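PDB 6J61: flavin-dependent thymidylate synthase from Thermus thermophilus, which catalyses the reductive methylation of dUMP to dTMP, using methylenetetrahydrofolate as methyl donor and FAD with NADPH as reductant, and assembles as a homotetramer. Local coordinates for residues A139-Y143 / A156-P161. Residue numbers count along the deposited sequence, not the author numbering.
With PO4 (phosphate ion), chain G.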
loop_
_atom_site.group_PDB
_atom_site.type_symbol
_atom_site.label_atom_id
_atom_site.label_comp_id
_atom_site.label_asym_id
_atom_site.label_seq_id
_atom_site.Cartn_x
_atom_site.Cartn_y
_atom_site.Cartn_z
ATOM N N ALA A 139 1.702 30.829 -23.586
ATOM C CA ALA A 139 1.804 30.313 -22.232
ATOM C C ALA A 139 3.209 30.432 -21.664
ATOM O O ALA A 139 3.376 30.916 -20.546
ATOM C CB ALA A 139 1.342 28.865 -22.192
ATOM N N TYR A 140 4.227 29.999 -22.397
ATOM C CA TYR A 140 5.566 30.121 -21.835
ATOM C C TYR A 140 5.917 31.599 -21.743
ATOM O O TYR A 140 6.757 31.999 -20.934
ATOM C CB TYR A 140 6.619 29.399 -22.669
ATOM C CG TYR A 140 7.851 29.105 -21.854
ATOM C CD1 TYR A 140 7.864 28.051 -20.952
ATOM C CD2 TYR A 140 8.984 29.922 -21.927
ATOM C CE1 TYR A 140 8.972 27.809 -20.133
ATOM C CE2 TYR A 140 10.100 29.690 -21.112
ATOM C CZ TYR A 140 10.081 28.629 -20.217
ATOM O OH TYR A 140 11.157 28.380 -19.394
ATOM N N GLY A 141 5.265 32.405 -22.579
ATOM C CA GLY A 141 5.498 33.836 -22.557
ATOM C C GLY A 141 4.965 34.376 -21.245
ATOM O O GLY A 141 5.668 35.078 -20.511
ATOM N N ALA A 142 3.716 34.024 -20.949
ATOM C CA ALA A 142 3.055 34.439 -19.718
ATOM C C ALA A 142 3.873 33.997 -18.505
ATOM O O ALA A 142 4.085 34.759 -17.568
ATOM C CB ALA A 142 1.658 33.844 -19.661
ATOM N N TYR A 143 4.335 32.759 -18.532
ATOM C CA TYR A 143 5.139 32.229 -17.444
ATOM C C TYR A 143 6.373 33.100 -17.193
ATOM O O TYR A 143 6.671 33.450 -16.051
ATOM C CB TYR A 143 5.582 30.814 -17.781
ATOM C CG TYR A 143 6.476 30.190 -16.747
ATOM C CD1 TYR A 143 6.022 29.980 -15.442
ATOM C CD2 TYR A 143 7.760 29.751 -17.083
ATOM C CE1 TYR A 143 6.826 29.336 -14.497
ATOM C CE2 TYR A 143 8.568 29.107 -16.149
ATOM C CZ TYR A 143 8.092 28.900 -14.860
ATOM O OH TYR A 143 8.868 28.232 -13.947
ATOM N N ALA A 156 3.429 30.831 -10.607
ATOM C CA ALA A 156 3.722 31.136 -11.999
ATOM C C ALA A 156 3.516 29.965 -12.956
ATOM O O ALA A 156 2.875 30.108 -13.998
ATOM C CB ALA A 156 5.140 31.660 -12.118
ATOM N N ARG A 157 4.043 28.805 -12.591
ATOM C CA ARG A 157 3.943 27.630 -13.439
ATOM C C ARG A 157 2.541 27.085 -13.727
ATOM O O ARG A 157 2.418 26.080 -14.412
ATOM C CB ARG A 157 4.817 26.510 -12.866
ATOM C CG ARG A 157 4.475 26.085 -11.431
ATOM C CD ARG A 157 3.189 25.262 -11.337
ATOM N NE ARG A 157 2.881 24.948 -9.944
ATOM C CZ ARG A 157 3.497 24.008 -9.229
ATOM N NH1 ARG A 157 4.454 23.268 -9.781
ATOM N NH2 ARG A 157 3.188 23.843 -7.947
ATOM N N MET A 158 1.487 27.730 -13.238
ATOM C CA MET A 158 0.146 27.203 -13.490
ATOM C C MET A 158 -0.377 27.474 -14.901
ATOM O O MET A 158 -1.211 26.717 -15.412
ATOM C CB MET A 158 -0.865 27.744 -12.472
ATOM C CG MET A 158 -1.295 29.188 -12.680
ATOM S SD MET A 158 -2.559 29.674 -11.487
ATOM C CE MET A 158 -1.588 29.772 -10.038
ATOM N N VAL A 159 0.104 28.550 -15.523
ATOM C CA VAL A 159 -0.318 28.907 -16.874
ATOM C C VAL A 159 0.286 27.994 -17.942
ATOM O O VAL A 159 -0.067 28.097 -19.113
ATOM C CB VAL A 159 0.066 30.358 -17.219
ATOM C CG1 VAL A 159 -0.854 31.314 -16.513
ATOM C CG2 VAL A 159 1.498 30.621 -16.804
ATOM N N LEU A 160 1.190 27.105 -17.533
ATOM C CA LEU A 160 1.837 26.183 -18.466
ATOM C C LEU A 160 0.964 24.962 -18.782
ATOM O O LEU A 160 0.338 24.375 -17.888
ATOM C CB LEU A 160 3.185 25.742 -17.900
ATOM C CG LEU A 160 4.148 26.904 -17.628
ATOM C CD1 LEU A 160 5.349 26.397 -16.856
ATOM C CD2 LEU A 160 4.570 27.561 -18.951
ATOM N N PRO A 161 0.908 24.567 -20.066
ATOM C CA PRO A 161 0.115 23.423 -20.532
ATOM C C PRO A 161 0.581 22.053 -20.020
ATOM O O PRO A 161 1.715 21.899 -19.553
ATOM C CB PRO A 161 0.209 23.548 -22.050
ATOM C CG PRO A 161 1.568 24.098 -22.239
ATOM C CD PRO A 161 1.630 25.181 -21.190
HETATM P P PO4 G . 4.751 20.373 -7.361
HETATM O O1 PO4 G . 5.294 20.444 -8.747
HETATM O O2 PO4 G . 3.809 19.229 -7.257
HETATM O O3 PO4 G . 5.868 20.184 -6.397
HETATM O O4 PO4 G . 4.034 21.631 -7.043
#
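Residues 139-143 form one turn of helix 132-148, closed by the Tyr143 N to Ala139 O hydrogen bond, and 156-161 run back along it, bringing the CA atoms to 5.6 Å for Ala139 and Leu160 and 5.7 Å for Tyr143 and Ala156. They are the packed arms of a helix-and-loop hairpin inserted between strands 87-90 and 165-173 of the ThyX fold; the chain reverses after helix 132-148 and returns through the short helix 153-156. No hydrogen bond links the segments; packing holds them. Leu160 packs against both tyrosines: its CD1 lies over the Tyr143 ring face, 3.9 Å from the centroid, in a CH-pi contact, while its CD2 lies 3.6 Å from Tyr143 CB and 3.9 Å from Tyr140 CD1. One residue earlier, Val159 CG2 reaches Ala142 CB at 4.3 Å, and Leu132 of the second subunit also packs on Val159. The hydroxyls of Tyr140 and Tyr143 hydrogen-bond to Leu98 O and Leu98 N respectively. Tyr143 CE1 approaches Arg157 N at 3.4 Å, but the arginine side chain leads away into the predicted dUMP site. There a phosphate ion, also bound by Ser92 and by Arg82 of the second subunit, probably marks the nucleotide phosphate position, with Arg157 NH2 donating to its O4 at 2.5 Å.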